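Local coordinates for phosphosugar isomerase (Escherichia coli O6:H1, PDB 5UQI), which probably interconverts arabinose 5-phosphate and ribulose 5-phosphate as a tetrameric isomerase with a sugar isomerase (SIS) domain, at residues R125-S130 against S138-V143. Residues are numbered along the deposited sequence; the frame is centred on the assembly and turned at random.
Sequences RSHHSS and SVEIPV
Ser138 meets His127 at the edge of its imidazole ring: OG lies 2.6 Å from ND1 in a short hydrogen bond that either atom could donate. A serine hydroxyl, anti to the backbone N (chi1 167°), suits this spot because it can pair with ND1 as donor or acceptor. Val139 turns its side chain the other way, where a branched aliphatic group packs against Phe32 and Leu35 of helix 32-41. Glu140 grips the same histidine twice, combining an aliphatic CB with an acceptor carboxylate. Its CB lies over one ring face, 3.5 Å from the centroid in a CH-pi contact. The two side chains cross at about a right angle, and the glutamate chain, extended beyond CG, brings OE2 to the backbone. There His127 N donates to the anti side of Glu140 OE2 at 2.9 Å, nearly straight (168°), fixing the second residue of the type I turn Ser126-Ser129. Ile141 O receives a CA-H...O contact from Arg125 CA at 3.5 Å, while its buried hydrophobic side chain suits Val160 and Val164 of helix 156-175. The contact thus packs the loop leaving strand 120-124 against the neighbouring parallel strand 137-140, outermost in this chain's sheet, and its C-terminal exit in the alpha/beta SIS fold, where Arg125 approaches the bound arabinose-5-phosphate.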
loop_
_atom_site.group_PDB
_atom_site.type_symbol
_atom_site.label_atom_id
_atom_site.label_comp_id
_atom_site.label_asym_id
_atom_site.label_seq_id
_atom_site.Cartn_x
_atom_site.Cartn_y
_atom_site.Cartn_z
ATOM N N ARG A 125 0.094 -3.903 -9.511
ATOM C CA ARG A 125 0.948 -3.549 -10.622
ATOM C C ARG A 125 0.149 -3.349 -11.903
ATOM O O ARG A 125 0.772 -2.999 -12.925
ATOM C CB ARG A 125 2.027 -4.612 -10.784
ATOM C CG ARG A 125 1.620 -5.864 -11.477
ATOM C CD ARG A 125 2.779 -6.873 -11.476
ATOM N NE ARG A 125 2.232 -8.137 -11.892
ATOM C CZ ARG A 125 2.664 -9.340 -11.506
ATOM N NH1 ARG A 125 3.666 -9.447 -10.633
ATOM N NH2 ARG A 125 2.061 -10.442 -11.969
ATOM N N SER A 126 -1.148 -3.612 -11.881
ATOM C CA SER A 126 -1.970 -3.567 -13.142
ATOM C C SER A 126 -3.431 -3.310 -12.937
ATOM O O SER A 126 -4.113 -4.069 -12.203
ATOM C CB SER A 126 -1.857 -4.910 -13.854
ATOM O OG SER A 126 -2.665 -4.928 -15.074
ATOM N N HIS A 127 -3.965 -2.297 -13.636
ATOM C CA HIS A 127 -5.404 -2.065 -13.606
ATOM C C HIS A 127 -6.237 -3.256 -14.113
ATOM O O HIS A 127 -7.414 -3.364 -13.757
ATOM C CB HIS A 127 -5.773 -0.826 -14.484
ATOM C CG HIS A 127 -5.253 0.512 -13.998
ATOM N ND1 HIS A 127 -5.544 1.033 -12.752
ATOM C CD2 HIS A 127 -4.593 1.493 -14.670
ATOM C CE1 HIS A 127 -5.016 2.237 -12.641
ATOM N NE2 HIS A 127 -4.455 2.561 -13.814
ATOM N N HIS A 128 -5.603 -4.155 -14.859
ATOM C CA HIS A 128 -6.307 -5.303 -15.409
ATOM C C HIS A 128 -6.344 -6.506 -14.483
ATOM O O HIS A 128 -6.913 -7.556 -14.831
ATOM C CB HIS A 128 -5.719 -5.734 -16.790
ATOM C CG HIS A 128 -5.763 -4.652 -17.817
ATOM N ND1 HIS A 128 -6.934 -4.292 -18.459
ATOM C CD2 HIS A 128 -4.805 -3.810 -18.273
ATOM C CE1 HIS A 128 -6.688 -3.289 -19.284
ATOM N NE2 HIS A 128 -5.403 -2.982 -19.200
ATOM N N SER A 129 -5.730 -6.373 -13.302
ATOM C CA SER A 129 -5.680 -7.519 -12.393
ATOM C C SER A 129 -7.067 -7.761 -11.824
ATOM O O SER A 129 -7.891 -6.842 -11.772
ATOM C CB SER A 129 -4.621 -7.307 -11.283
ATOM O OG SER A 129 -5.011 -6.235 -10.411
ATOM N N SER A 130 -7.289 -8.985 -11.341
ATOM C CA SER A 130 -8.551 -9.374 -10.733
ATOM C C SER A 130 -8.957 -8.447 -9.609
ATOM O O SER A 130 -10.060 -7.974 -9.536
ATOM C CB SER A 130 -8.488 -10.823 -10.239
ATOM O OG SER A 130 -8.282 -11.727 -11.356
ATOM N N SER A 138 -8.805 1.724 -8.683
ATOM C CA SER A 138 -7.527 1.029 -8.929
ATOM C C SER A 138 -6.396 2.019 -9.073
ATOM O O SER A 138 -6.416 2.928 -9.976
ATOM C CB SER A 138 -7.616 0.143 -10.208
ATOM O OG SER A 138 -6.311 -0.278 -10.608
ATOM N N VAL A 139 -5.368 1.836 -8.219
ATOM C CA VAL A 139 -4.180 2.625 -8.315
ATOM C C VAL A 139 -3.109 1.696 -8.850
ATOM O O VAL A 139 -2.780 0.640 -8.228
ATOM C CB VAL A 139 -3.771 3.146 -6.923
ATOM C CG1 VAL A 139 -2.467 3.904 -7.020
ATOM C CG2 VAL A 139 -4.854 4.011 -6.335
ATOM N N GLU A 140 -2.510 2.039 -9.982
ATOM C CA GLU A 140 -1.552 1.156 -10.636
ATOM C C GLU A 140 -0.161 1.649 -10.222
ATOM O O GLU A 140 0.174 2.849 -10.353
ATOM C CB GLU A 140 -1.757 1.141 -12.167
ATOM C CG GLU A 140 -0.839 0.202 -12.921
ATOM C CD GLU A 140 -1.177 0.188 -14.421
ATOM O OE1 GLU A 140 -0.668 1.113 -15.072
ATOM O OE2 GLU A 140 -1.963 -0.655 -14.946
ATOM N N ILE A 141 0.607 0.756 -9.603
ATOM C CA ILE A 141 1.967 1.079 -9.170
ATOM C C ILE A 141 2.846 0.108 -9.953
ATOM O O ILE A 141 3.084 -1.014 -9.501
ATOM C CB ILE A 141 2.138 0.870 -7.659
ATOM C CG1 ILE A 141 1.091 1.736 -6.905
ATOM C CG2 ILE A 141 3.604 1.206 -7.278
ATOM C CD1 ILE A 141 1.090 1.616 -5.396
ATOM N N PRO A 142 3.334 0.550 -11.129
ATOM C CA PRO A 142 4.035 -0.354 -12.030
ATOM C C PRO A 142 5.407 -0.764 -11.445
ATOM O O PRO A 142 6.155 0.080 -10.913
ATOM C CB PRO A 142 4.180 0.486 -13.313
ATOM C CG PRO A 142 4.265 1.893 -12.818
ATOM C CD PRO A 142 3.465 1.966 -11.542
ATOM N N VAL A 143 5.677 -2.060 -11.488
ATOM C CA VAL A 143 6.955 -2.607 -11.069
ATOM C C VAL A 143 7.362 -3.624 -12.130
ATOM O O VAL A 143 6.721 -4.663 -12.274
ATOM C CB VAL A 143 6.878 -3.280 -9.670
ATOM C CG1 VAL A 143 8.257 -3.831 -9.267
ATOM C CG2 VAL A 143 6.311 -2.317 -8.603
#